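Side-chain contacts in alpha-galactosidase (Umbelopsis vinacea, PDB 3A5V), which hydrolyses terminal alpha-galactosyl residues from galactosides, as a tetrameric, glycosylated enzyme of glycoside hydrolase family 27: residues 219-224 / 302-307; 4-9 / 180-185; 270-275 / 283-288; 327-330 / 334-337; 92-97 / 116-121. One frame throughout, in Å; residues are numbered along the deposited sequence.

Interaction 1: residues 219-224 / 302-307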
# COMPACT_ATOMS: atom_id res chain seq x y z
N ASN A 219 17.06 -13.14 -3.00
CA ASN A 219 16.06 -12.06 -2.93
C ASN A 219 15.28 -11.97 -4.25
O ASN A 219 14.04 -11.93 -4.26
CB ASN A 219 16.75 -10.71 -2.59
CG ASN A 219 15.78 -9.53 -2.63
OD1 ASN A 219 15.43 -9.03 -3.71
ND2 ASN A 219 15.36 -9.06 -1.44
N ILE A 220 16.01 -11.95 -5.37
CA ILE A 220 15.36 -11.86 -6.67
C ILE A 220 14.52 -13.10 -6.99
O ILE A 220 13.41 -12.96 -7.49
CB ILE A 220 16.39 -11.55 -7.79
CG1 ILE A 220 16.86 -10.09 -7.64
CG2 ILE A 220 15.79 -11.76 -9.20
CD1 ILE A 220 18.15 -9.81 -8.39
N ILE A 221 15.03 -14.29 -6.67
CA ILE A 221 14.24 -15.52 -6.92
C ILE A 221 12.87 -15.46 -6.20
O ILE A 221 11.85 -15.83 -6.78
CB ILE A 221 15.00 -16.81 -6.50
CG1 ILE A 221 16.22 -17.02 -7.42
CG2 ILE A 221 14.04 -18.04 -6.56
CD1 ILE A 221 17.18 -18.08 -6.95
N ASN A 222 12.86 -15.00 -4.95
CA ASN A 222 11.61 -14.96 -4.18
C ASN A 222 10.60 -13.97 -4.75
O ASN A 222 9.38 -14.14 -4.61
CB ASN A 222 11.89 -14.74 -2.68
CG ASN A 222 12.61 -15.94 -2.04
OD1 ASN A 222 12.36 -17.10 -2.39
ND2 ASN A 222 13.52 -15.66 -1.09
N LYS A 223 11.09 -12.95 -5.44
CA LYS A 223 10.21 -12.02 -6.19
C LYS A 223 9.73 -12.59 -7.51
O LYS A 223 8.55 -12.46 -7.87
CB LYS A 223 10.94 -10.68 -6.45
CG LYS A 223 11.20 -9.89 -5.17
CD LYS A 223 12.25 -8.78 -5.36
CE LYS A 223 12.35 -7.95 -4.07
NZ LYS A 223 13.58 -7.07 -4.04
N ALA A 224 10.64 -13.23 -8.24
CA ALA A 224 10.32 -13.75 -9.57
C ALA A 224 9.21 -14.81 -9.57
O ALA A 224 8.45 -14.89 -10.53
CB ALA A 224 11.58 -14.34 -10.22
N ALA A 302 9.39 -22.26 -15.46
CA ALA A 302 9.14 -23.29 -14.44
C ALA A 302 8.44 -22.63 -13.25
O ALA A 302 8.70 -21.46 -12.96
CB ALA A 302 10.46 -23.98 -14.00
N ASN A 303 7.54 -23.37 -12.58
CA ASN A 303 6.82 -22.88 -11.40
C ASN A 303 7.44 -23.38 -10.11
O ASN A 303 7.92 -24.51 -10.07
CB ASN A 303 5.34 -23.33 -11.44
CG ASN A 303 4.64 -22.90 -12.72
OD1 ASN A 303 4.10 -23.73 -13.48
ND2 ASN A 303 4.66 -21.62 -12.97
N ARG A 304 7.42 -22.58 -9.04
CA ARG A 304 7.87 -23.07 -7.74
C ARG A 304 6.74 -23.87 -7.06
O ARG A 304 5.70 -23.31 -6.68
CB ARG A 304 8.39 -21.94 -6.83
CG ARG A 304 9.01 -22.44 -5.50
CD ARG A 304 9.92 -21.41 -4.85
NE ARG A 304 9.20 -20.39 -4.07
CZ ARG A 304 9.76 -19.29 -3.57
NH1 ARG A 304 11.05 -19.01 -3.78
NH2 ARG A 304 9.02 -18.43 -2.88
N ILE A 305 6.94 -25.17 -6.92
CA ILE A 305 5.92 -26.11 -6.45
C ILE A 305 5.81 -26.08 -4.92
O ILE A 305 4.70 -26.08 -4.38
CB ILE A 305 6.24 -27.55 -6.93
CG1 ILE A 305 6.32 -27.58 -8.46
CG2 ILE A 305 5.18 -28.58 -6.42
CD1 ILE A 305 5.10 -26.92 -9.17
N TRP A 306 6.95 -26.04 -4.23
CA TRP A 306 6.95 -25.87 -2.78
C TRP A 306 8.22 -25.24 -2.24
O TRP A 306 9.25 -25.17 -2.93
CB TRP A 306 6.66 -27.19 -2.02
CG TRP A 306 7.45 -28.45 -2.39
CD1 TRP A 306 6.93 -29.58 -2.96
CD2 TRP A 306 8.85 -28.75 -2.13
NE1 TRP A 306 7.90 -30.55 -3.09
CE2 TRP A 306 9.09 -30.06 -2.61
CE3 TRP A 306 9.92 -28.03 -1.56
CZ2 TRP A 306 10.35 -30.68 -2.52
CZ3 TRP A 306 11.18 -28.64 -1.48
CH2 TRP A 306 11.38 -29.95 -1.97
N VAL A 307 8.10 -24.75 -1.01
CA VAL A 307 9.24 -24.35 -0.19
C VAL A 307 9.14 -25.17 1.10
O VAL A 307 8.08 -25.20 1.74
CB VAL A 307 9.20 -22.83 0.19
CG1 VAL A 307 10.39 -22.46 1.12
CG2 VAL A 307 9.28 -21.97 -1.04
O HOH W 1 8.42 -15.68 -2.31
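The backbones stay well apart: the nearest CA atoms across the contact, those of Asn-222 on helix 217-227 and Arg-304 on strand 303-308, are 9.6 Å from each other. Arg-304 spans most of that gap. Its CG stands anti to the backbone N (chi1 -175°), and a bend further out turns the guanidinium toward the helix. Arg-304 NH1 then donates to Asn-222 OD1 at 2.7 Å, with an angle of 162° at the hydrogen. The donor lies in the carbonyl plane of the amide, and OD1 lies near the guanidinium plane, at its edge. The two flat groups are nevertheless strongly turned against each other. Arg-304 has two deposited conformers, so its bonds, described for one of them, are less certain.

The pairing joins two domains. Helix 217-227 belongs to the (beta/alpha)8 barrel, and strand 303-308 is an outermost strand of the main sheet of the C-terminal beta sandwich. A water adds a second link: it donates to Asn-222 O at 2.9 Å and accepts a weak bond from Arg-304 NH2. Ile-221 makes a looser van der Waals contact, with CG2 4.2 Å from Arg-304 NH1 and oblique to the guanidinium. Arg-304 NH1 also bonds to Gln-312 OE1 on the next strand of the sandwich. Pro-199 of a second subunit packs on Arg-304.

Interaction 2: residues 4-9 / 180-185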
# COMPACT_ATOMS: atom_id res chain seq x y z
N GLY A 4 7.57 -9.37 -33.42
CA GLY A 4 8.49 -10.33 -34.04
C GLY A 4 9.79 -10.58 -33.30
O GLY A 4 10.63 -11.34 -33.77
N LEU A 5 9.97 -9.94 -32.13
CA LEU A 5 11.24 -10.04 -31.42
C LEU A 5 11.08 -10.75 -30.08
O LEU A 5 9.96 -10.85 -29.56
CB LEU A 5 11.86 -8.65 -31.22
CG LEU A 5 12.13 -7.83 -32.51
CD1 LEU A 5 12.60 -6.41 -32.20
CD2 LEU A 5 13.13 -8.52 -33.43
N ALA A 6 12.19 -11.22 -29.52
CA ALA A 6 12.17 -11.96 -28.23
C ALA A 6 11.12 -13.08 -28.21
O ALA A 6 10.41 -13.29 -27.21
CB ALA A 6 11.99 -10.99 -27.03
N ILE A 7 11.04 -13.83 -29.32
CA ILE A 7 10.12 -14.98 -29.40
C ILE A 7 10.50 -15.99 -28.30
O ILE A 7 9.64 -16.63 -27.69
CB ILE A 7 10.19 -15.67 -30.80
CG1 ILE A 7 9.90 -14.67 -31.93
CG2 ILE A 7 9.27 -16.88 -30.87
CD1 ILE A 7 8.58 -13.98 -31.82
N THR A 8 11.81 -16.13 -28.10
CA THR A 8 12.40 -16.75 -26.92
C THR A 8 13.11 -15.59 -26.18
O THR A 8 13.31 -14.51 -26.77
CB THR A 8 13.45 -17.81 -27.30
OG1 THR A 8 14.45 -17.20 -28.13
CG2 THR A 8 12.82 -18.99 -28.04
N PRO A 9 13.47 -15.79 -24.89
CA PRO A 9 14.18 -14.72 -24.20
C PRO A 9 15.48 -14.30 -24.92
O PRO A 9 16.20 -15.16 -25.44
CB PRO A 9 14.51 -15.33 -22.82
CG PRO A 9 13.40 -16.38 -22.61
CD PRO A 9 13.18 -16.94 -24.02
N ILE A 180 3.34 -3.83 -24.87
CA ILE A 180 4.06 -2.68 -25.43
C ILE A 180 5.61 -2.80 -25.36
O ILE A 180 6.31 -1.91 -25.83
CB ILE A 180 3.61 -1.34 -24.76
CG1 ILE A 180 3.96 -1.37 -23.26
CG2 ILE A 180 2.08 -1.05 -25.04
CD1 ILE A 180 4.12 0.01 -22.59
N SER A 181 6.12 -3.86 -24.75
CA SER A 181 7.57 -4.09 -24.62
C SER A 181 7.89 -5.58 -24.70
O SER A 181 6.98 -6.43 -24.63
CB SER A 181 8.13 -3.47 -23.32
OG SER A 181 7.63 -4.15 -22.17
N ASN A 182 9.17 -5.91 -24.86
CA ASN A 182 9.60 -7.31 -24.97
C ASN A 182 10.04 -7.99 -23.67
O ASN A 182 10.05 -9.21 -23.57
CB ASN A 182 10.70 -7.45 -26.05
CG ASN A 182 10.17 -7.13 -27.45
OD1 ASN A 182 10.61 -6.17 -28.07
ND2 ASN A 182 9.19 -7.92 -27.92
N SER A 183 10.48 -7.19 -22.70
CA SER A 183 10.89 -7.71 -21.40
C SER A 183 10.88 -6.57 -20.38
O SER A 183 10.96 -5.40 -20.76
CB SER A 183 12.28 -8.40 -21.47
OG SER A 183 13.31 -7.43 -21.70
N TRP A 184 10.77 -6.92 -19.10
CA TRP A 184 10.70 -5.91 -18.04
C TRP A 184 11.43 -6.43 -16.80
O TRP A 184 11.16 -7.53 -16.32
CB TRP A 184 9.24 -5.53 -17.70
CG TRP A 184 8.33 -6.71 -17.71
CD1 TRP A 184 8.08 -7.57 -16.67
CD2 TRP A 184 7.62 -7.22 -18.84
NE1 TRP A 184 7.23 -8.58 -17.09
CE2 TRP A 184 6.93 -8.39 -18.42
CE3 TRP A 184 7.47 -6.80 -20.18
CZ2 TRP A 184 6.10 -9.13 -19.27
CZ3 TRP A 184 6.66 -7.56 -21.04
CH2 TRP A 184 5.99 -8.71 -20.58
N ARG A 185 12.41 -5.66 -16.34
CA ARG A 185 13.01 -5.87 -15.03
C ARG A 185 11.92 -5.94 -13.96
O ARG A 185 10.97 -5.13 -13.95
CB ARG A 185 14.03 -4.77 -14.73
CG ARG A 185 15.34 -4.93 -15.57
CD ARG A 185 16.34 -5.95 -14.89
NE ARG A 185 16.52 -5.50 -13.52
CZ ARG A 185 17.28 -4.46 -13.16
NH1 ARG A 185 18.04 -3.82 -14.06
NH2 ARG A 185 17.27 -4.06 -11.89
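In Asn-182 the amide carbon CG lies beside the backbone N and anti to the carbonyl carbon (chi1 -65°), which swings the amide toward the loop of residues 4-9. Ala-6 takes a left-handed backbone conformation (phi 50°, psi 43°), and its CB points back at Asn-182. The two CB atoms, of Ala-6 and Asn-182, meet at 3.9 Å. This is the apolar part of a small contact.

Leu-5 lies by the amide. Its CB is 4.2 Å from Asn-182 OD1, a loose approach. Its carbonyl O is 3.4 Å from Asn-182 ND2, but the angle is poor and no hydrogen bond forms. The polar partner of the amide is Asn-3: Asn-182 ND2 bonds to its OD1. That same oxygen also accepts from the backbone N of Leu-5. Asn-3 is therefore a polar bridge between the two segments, and it probably fixes the rotation of the Asn-182 amide. A glycan attached to the protein touches Gly-4 and Ile-7.

Asn-182 lies just before strand 183-185, and the loop 4-9 leads into strand 11-14. Strands 162-165 and 236-238 flank strand 183-185. The backbone of Asn-182 bonds to Tyr-163 and Trp-236 of these neighbours, and Trp-236 NE1 also holds Ala-6 O.

Interaction 3: residues 270-275 / 283-288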
# COMPACT_ATOMS: atom_id res chain seq x y z
N LEU A 270 24.79 -11.47 -20.18
CA LEU A 270 26.05 -11.60 -19.45
C LEU A 270 26.53 -10.24 -18.92
O LEU A 270 26.61 -9.27 -19.66
CB LEU A 270 27.12 -12.27 -20.34
CG LEU A 270 26.82 -13.71 -20.78
CD1 LEU A 270 27.76 -14.14 -21.92
CD2 LEU A 270 26.90 -14.71 -19.60
N GLY A 271 26.84 -10.19 -17.63
CA GLY A 271 27.22 -8.93 -16.97
C GLY A 271 28.61 -9.15 -16.40
O GLY A 271 28.85 -8.90 -15.21
N ASN A 272 29.50 -9.67 -17.25
CA ASN A 272 30.81 -10.19 -16.84
C ASN A 272 31.93 -9.86 -17.84
O ASN A 272 31.74 -9.01 -18.73
CB ASN A 272 30.72 -11.71 -16.61
CG ASN A 272 30.42 -12.49 -17.90
OD1 ASN A 272 30.22 -11.91 -18.98
ND2 ASN A 272 30.36 -13.81 -17.78
N ASP A 273 33.09 -10.51 -17.70
CA ASP A 273 34.22 -10.30 -18.62
C ASP A 273 34.19 -11.40 -19.69
O ASP A 273 34.22 -12.59 -19.36
CB ASP A 273 35.54 -10.30 -17.85
CG ASP A 273 36.76 -10.11 -18.76
OD1 ASP A 273 36.67 -9.59 -19.89
OD2 ASP A 273 37.86 -10.45 -18.30
N VAL A 274 34.10 -11.00 -20.96
CA VAL A 274 34.09 -11.97 -22.07
C VAL A 274 35.46 -12.09 -22.75
O VAL A 274 35.64 -12.93 -23.63
CB VAL A 274 33.00 -11.66 -23.15
CG1 VAL A 274 31.59 -12.01 -22.64
CG2 VAL A 274 33.07 -10.20 -23.62
N THR A 275 36.42 -11.28 -22.31
CA THR A 275 37.76 -11.30 -22.93
C THR A 275 38.72 -12.30 -22.27
O THR A 275 39.79 -12.60 -22.82
CB THR A 275 38.42 -9.89 -22.98
OG1 THR A 275 38.63 -9.40 -21.65
CG2 THR A 275 37.54 -8.91 -23.78
N GLU A 283 31.88 -23.61 -18.10
CA GLU A 283 31.04 -24.72 -17.64
C GLU A 283 29.60 -24.26 -17.35
O GLU A 283 28.63 -24.97 -17.65
CB GLU A 283 31.66 -25.38 -16.40
CG GLU A 283 30.92 -26.61 -15.91
CD GLU A 283 31.57 -27.27 -14.69
OE1 GLU A 283 32.79 -27.06 -14.45
OE2 GLU A 283 30.84 -28.00 -13.97
N ILE A 284 29.48 -23.06 -16.77
CA ILE A 284 28.15 -22.51 -16.41
C ILE A 284 27.42 -21.84 -17.59
O ILE A 284 26.21 -22.01 -17.77
CB ILE A 284 28.25 -21.52 -15.20
CG1 ILE A 284 28.93 -22.17 -13.96
CG2 ILE A 284 26.85 -20.91 -14.84
CD1 ILE A 284 28.22 -23.46 -13.42
N ILE A 285 28.14 -21.07 -18.40
CA ILE A 285 27.46 -20.25 -19.42
C ILE A 285 27.45 -20.87 -20.82
O ILE A 285 26.81 -20.32 -21.73
CB ILE A 285 27.97 -18.79 -19.45
CG1 ILE A 285 29.40 -18.70 -20.04
CG2 ILE A 285 27.86 -18.13 -18.02
CD1 ILE A 285 29.93 -17.26 -20.22
N MET A 286 28.15 -21.98 -21.02
CA MET A 286 28.24 -22.56 -22.37
C MET A 286 27.66 -23.96 -22.47
O MET A 286 28.09 -24.76 -23.32
CB MET A 286 29.69 -22.55 -22.91
CG MET A 286 30.33 -21.15 -22.95
SD MET A 286 31.96 -21.28 -23.75
CE MET A 286 32.51 -19.57 -23.72
N ASN A 287 26.70 -24.27 -21.61
CA ASN A 287 26.09 -25.59 -21.63
C ASN A 287 24.85 -25.54 -22.51
O ASN A 287 23.83 -24.96 -22.12
CB ASN A 287 25.76 -26.03 -20.19
CG ASN A 287 25.16 -27.44 -20.12
OD1 ASN A 287 24.31 -27.81 -20.94
ND2 ASN A 287 25.58 -28.23 -19.13
N LYS A 288 24.92 -26.13 -23.70
CA LYS A 288 23.82 -26.05 -24.67
C LYS A 288 22.51 -26.61 -24.16
O LYS A 288 21.46 -26.15 -24.58
CB LYS A 288 24.18 -26.77 -26.00
CG LYS A 288 25.37 -26.13 -26.74
CD LYS A 288 25.75 -26.97 -27.97
CE LYS A 288 27.04 -26.48 -28.60
NZ LYS A 288 27.27 -27.26 -29.87
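Ile-285, the last residue of helix 279-285, forks at CB and sends both branches to the segment 270-275. The shorter branch ends in CG2, which meets Leu-270 CD2 at 3.9 Å. The longer branch starts with CG1 in the crowded position between the backbone N and the carbonyl carbon (chi1 72°). It then runs out extended to CD1. This terminal methyl of Ile-285 lies 4.0 Å from Leu-270 CD2 and 4.2 Å from Leu-270 CD1. Both branch ends thus pack against the CD2 methyl of Leu-270 from one side. Ile-285 CD1 also reaches Asn-272 ND2 at 4.2 Å. The touch is van der Waals only; the polar partner of Asn-272 ND2 is Val-244 O.

The contact packs the last strand of the (beta/alpha)8 barrel, 268-270, against the helix that follows it. Both side chains are buried. Tyr-258 of helix 251-263 also packs on Ile-285, and Trp-13 of strand 11-14 on Leu-270. Tyr-45 serves both segments: it touches Leu-270, and its OH bonds to Ile-285 O. Between strand and helix, Asp-273 OD1 accepts from Thr-275 N at 3.0 Å, an Asx turn, and from Thr-275 OG1 at 2.6 Å.

Interaction 4: residues 327-330 / 334-337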
# COMPACT_ATOMS: atom_id res chain seq x y z
N LEU A 327 15.72 -29.09 -8.20
CA LEU A 327 15.83 -29.16 -6.74
C LEU A 327 16.80 -28.07 -6.31
O LEU A 327 17.94 -28.04 -6.76
CB LEU A 327 16.38 -30.54 -6.30
CG LEU A 327 15.60 -31.75 -6.82
CD1 LEU A 327 16.45 -33.01 -6.65
CD2 LEU A 327 14.27 -31.86 -6.11
N LEU A 328 16.34 -27.18 -5.44
CA LEU A 328 17.19 -26.07 -5.01
C LEU A 328 17.35 -26.12 -3.50
O LEU A 328 16.36 -26.13 -2.75
CB LEU A 328 16.60 -24.72 -5.47
CG LEU A 328 17.36 -23.42 -5.15
CD1 LEU A 328 16.92 -22.36 -6.16
CD2 LEU A 328 17.05 -22.93 -3.74
N ASN A 329 18.61 -26.10 -3.09
CA ASN A 329 18.99 -26.19 -1.69
C ASN A 329 19.62 -24.86 -1.26
O ASN A 329 20.81 -24.63 -1.48
CB ASN A 329 19.98 -27.35 -1.49
CG ASN A 329 20.49 -27.43 -0.03
OD1 ASN A 329 19.91 -26.83 0.87
ND2 ASN A 329 21.58 -28.15 0.17
N ALA A 330 18.82 -24.00 -0.65
CA ALA A 330 19.32 -22.70 -0.18
C ALA A 330 20.01 -22.77 1.18
O ALA A 330 20.44 -21.73 1.71
CB ALA A 330 18.18 -21.66 -0.15
N ALA A 334 25.12 -29.34 2.12
CA ALA A 334 24.58 -30.28 1.13
C ALA A 334 23.44 -31.09 1.74
O ALA A 334 23.45 -31.37 2.94
CB ALA A 334 25.68 -31.21 0.61
N ALA A 335 22.45 -31.45 0.94
CA ALA A 335 21.31 -32.22 1.43
C ALA A 335 20.76 -33.14 0.35
O ALA A 335 20.87 -32.84 -0.85
CB ALA A 335 20.20 -31.29 1.93
N LYS A 336 20.19 -34.26 0.78
CA LYS A 336 19.45 -35.13 -0.12
C LYS A 336 18.03 -34.58 -0.27
O LYS A 336 17.31 -34.44 0.74
CB LYS A 336 19.47 -36.59 0.39
CG LYS A 336 20.82 -37.26 0.18
CD LYS A 336 20.78 -38.76 0.39
CE LYS A 336 22.20 -39.31 0.59
NZ LYS A 336 22.97 -39.28 -0.67
N MET A 337 17.64 -34.24 -1.49
CA MET A 337 16.30 -33.70 -1.73
C MET A 337 15.46 -34.65 -2.57
O MET A 337 15.99 -35.32 -3.45
CB MET A 337 16.37 -32.32 -2.42
CG MET A 337 17.10 -31.24 -1.61
SD MET A 337 17.04 -29.61 -2.42
CE MET A 337 15.25 -29.43 -2.75
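Met-337 reaches across to the strand segment 327-329 and makes most of this contact. Its CG is anti to the carbonyl carbon and the next torsion is extended, so the chain first runs straight across the gap. The last torsion then bends (chi3 51°) and lays CE along the opposite backbone. Met-337 CE is 3.5 Å from Leu-328 O and 3.9 Å from Leu-327 CB. Met-337 SD sits 3.8 Å from Asn-329 CB. The thioether thus rests on the strand between Leu-327 and Asn-329, whose CB atoms both point toward the segment 334-337. Leu-328 points the other way.

Asn-329 fills the other end. Its CG stands anti to the backbone N (chi1 177°), which carries the amide toward the start of the second strand. Asn-329 ND2 comes 3.9 Å from Ala-335 CB and 3.8 Å from Ala-334 CA. Asn-329 ND2 is also 3.5 Å from Ala-335 N, but both are donors and they form no bond. ND2 is instead gripped by Ser-333 O in the connecting turn and by Val-380 O. OD1 accepts from Gly-331 N, so the amide ties down both ends of the turn.

The short strand segments 327-329 and 335-337 run roughly antiparallel, at 153°, their axes 8.4 Å apart at closest. They belong to different sheets of the C-terminal beta sandwich, 335-340 being paired with 375-380. Val-380 of strand 375-380 and Gln-311 of strand 311-318 also pack on Met-337, while Leu-328 turns to helix 251-263 of the barrel.

Interaction 5: residues 92-97 / 116-121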
# COMPACT_ATOMS: atom_id res chain seq x y z
N ILE A 92 21.59 -0.24 -27.04
CA ILE A 92 21.93 1.05 -26.43
C ILE A 92 21.07 1.25 -25.17
O ILE A 92 20.02 0.59 -25.00
CB ILE A 92 21.72 2.25 -27.43
CG1 ILE A 92 22.52 3.49 -26.99
CG2 ILE A 92 20.22 2.63 -27.57
CD1 ILE A 92 23.95 3.47 -27.37
N TYR A 93 21.54 2.13 -24.29
CA TYR A 93 20.88 2.39 -23.01
C TYR A 93 20.44 3.85 -22.94
O TYR A 93 21.16 4.76 -23.38
CB TYR A 93 21.84 2.07 -21.86
CG TYR A 93 21.46 2.66 -20.51
CD1 TYR A 93 21.78 3.98 -20.19
CD2 TYR A 93 20.79 1.88 -19.55
CE1 TYR A 93 21.41 4.54 -18.96
CE2 TYR A 93 20.44 2.42 -18.31
CZ TYR A 93 20.75 3.75 -18.03
OH TYR A 93 20.41 4.30 -16.82
N SER A 94 19.24 4.07 -22.40
CA SER A 94 18.83 5.39 -21.96
C SER A 94 17.93 5.23 -20.73
O SER A 94 17.80 4.10 -20.19
CB SER A 94 18.13 6.16 -23.10
OG SER A 94 18.03 7.56 -22.83
N SER A 95 17.34 6.33 -20.28
CA SER A 95 16.39 6.28 -19.16
C SER A 95 15.12 7.02 -19.52
O SER A 95 15.16 8.03 -20.24
CB SER A 95 17.00 6.89 -17.89
OG SER A 95 16.10 6.78 -16.78
N ALA A 96 13.99 6.53 -19.02
CA ALA A 96 12.73 7.25 -19.09
C ALA A 96 12.66 8.36 -18.03
O ALA A 96 11.83 8.34 -17.13
CB ALA A 96 11.53 6.26 -18.95
N GLY A 97 13.56 9.33 -18.16
CA GLY A 97 13.70 10.42 -17.20
C GLY A 97 14.53 11.50 -17.86
O GLY A 97 14.94 11.35 -19.02
N LYS A 116 14.59 7.90 -33.29
CA LYS A 116 15.01 8.16 -34.66
C LYS A 116 16.54 8.10 -34.80
O LYS A 116 17.06 7.47 -35.73
CB LYS A 116 14.46 9.51 -35.14
CG LYS A 116 14.78 9.86 -36.58
CD LYS A 116 13.92 11.03 -37.07
CE LYS A 116 14.28 11.43 -38.51
NZ LYS A 116 13.95 12.86 -38.78
N THR A 117 17.25 8.72 -33.86
CA THR A 117 18.71 8.65 -33.83
C THR A 117 19.20 7.20 -33.77
O THR A 117 20.06 6.78 -34.55
CB THR A 117 19.28 9.48 -32.65
OG1 THR A 117 18.87 10.83 -32.80
CG2 THR A 117 20.81 9.42 -32.56
N TRP A 118 18.64 6.41 -32.85
CA TRP A 118 19.10 5.04 -32.65
C TRP A 118 18.85 4.19 -33.90
O TRP A 118 19.72 3.41 -34.32
CB TRP A 118 18.45 4.44 -31.39
CG TRP A 118 18.77 5.24 -30.14
CD1 TRP A 118 19.92 5.94 -29.89
CD2 TRP A 118 17.93 5.43 -29.00
NE1 TRP A 118 19.86 6.54 -28.66
CE2 TRP A 118 18.64 6.25 -28.09
CE3 TRP A 118 16.64 4.99 -28.66
CZ2 TRP A 118 18.11 6.64 -26.86
CZ3 TRP A 118 16.10 5.39 -27.42
CH2 TRP A 118 16.84 6.21 -26.55
N ALA A 119 17.68 4.37 -34.52
CA ALA A 119 17.34 3.66 -35.77
C ALA A 119 18.33 3.98 -36.90
O ALA A 119 18.77 3.09 -37.63
CB ALA A 119 15.92 3.96 -36.19
N LYS A 120 18.69 5.26 -37.01
CA LYS A 120 19.68 5.73 -37.99
C LYS A 120 21.04 5.06 -37.75
O LYS A 120 21.75 4.69 -38.69
CB LYS A 120 19.81 7.26 -37.90
CG LYS A 120 20.94 7.88 -38.72
CD LYS A 120 21.09 9.38 -38.37
CE LYS A 120 22.04 10.09 -39.33
NZ LYS A 120 22.00 11.59 -39.12
N TRP A 121 21.39 4.89 -36.47
CA TRP A 121 22.63 4.23 -36.11
C TRP A 121 22.64 2.73 -36.36
O TRP A 121 23.71 2.12 -36.35
CB TRP A 121 22.98 4.49 -34.64
CG TRP A 121 23.36 5.90 -34.30
CD1 TRP A 121 23.69 6.91 -35.17
CD2 TRP A 121 23.45 6.45 -32.98
NE1 TRP A 121 23.98 8.06 -34.46
CE2 TRP A 121 23.86 7.80 -33.12
CE3 TRP A 121 23.24 5.93 -31.70
CZ2 TRP A 121 24.05 8.64 -32.01
CZ3 TRP A 121 23.44 6.77 -30.59
CH2 TRP A 121 23.85 8.11 -30.77
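Ser-94 OG is hydrogen-bonded to Ser-107 OG, in the long connection that leads from strand 89-95 to helix 111-121. This ties down the polar end of Ser-94. Its CB is left to pack on Trp-118, at 3.7 Å from CH2 and 3.8 Å from CZ2. The approach is oblique to the ring, neither over a face nor at an edge.

Ile-92 makes the more defined contact. Its CG2 stands over one face of the Trp-118 indole, 3.8 Å from the centroid of the five-membered ring and only 5° off the normal. This is a CH-pi contact in which the methyl sits almost squarely above the pyrrole part. The ring atoms of Trp-118 nearest to Ile-92 CG2 are CD2 and CG, both at 3.9 Å. The first torsion of Ile-92 (chi1 -160°) holds CG1 anti to the backbone N, which leaves CG2 on the side of the helix. The side chains of Ile-92 and Trp-118 cross at about a right angle. The indole spans two residues of the strand, its five-membered ring at Ile-92 and its six-membered ring at Ser-94. Within the helix, Trp-121 meets the edge of the Trp-118 ring with CE3.

Leu-126 of the next strand touches both Ile-92 and Trp-118, and Met-150 of helix 140-156 also packs on the indole. Strand 89-95, helix 111-121 and strand 125-129 form a beta-alpha-beta crossover. Packing of helix on strand through such apolar side chains is characteristic of the interface between the strands of a (beta/alpha)8 barrel and the helices that surround them.

Overall arrangement
Interactions 2, 3 and 5 lie within the barrel. Interactions 2 and 5 reach the same parallel sheet, and their centres are about 17 Å apart. Interaction 4 belongs to the C-terminal sandwich, and interaction 1 joins the two domains. Interactions 1 and 4 touch: Trp-306 CH2 packs on Met-337 CE at 4.0 Å. Interactions 4 and 5 lie farthest apart, with about 44 Å between centres. Along the chain, interaction 3 is nested inside interaction 1, and interaction 5 inside interaction 2. Glu-283, Met-286 and Asn-287 of interaction 3 line a site holding a polyether molecule. As in other barrel enzymes, the active site is expected at the C-terminal ends of the strands, whereas interaction 2 lies at an N-terminal end.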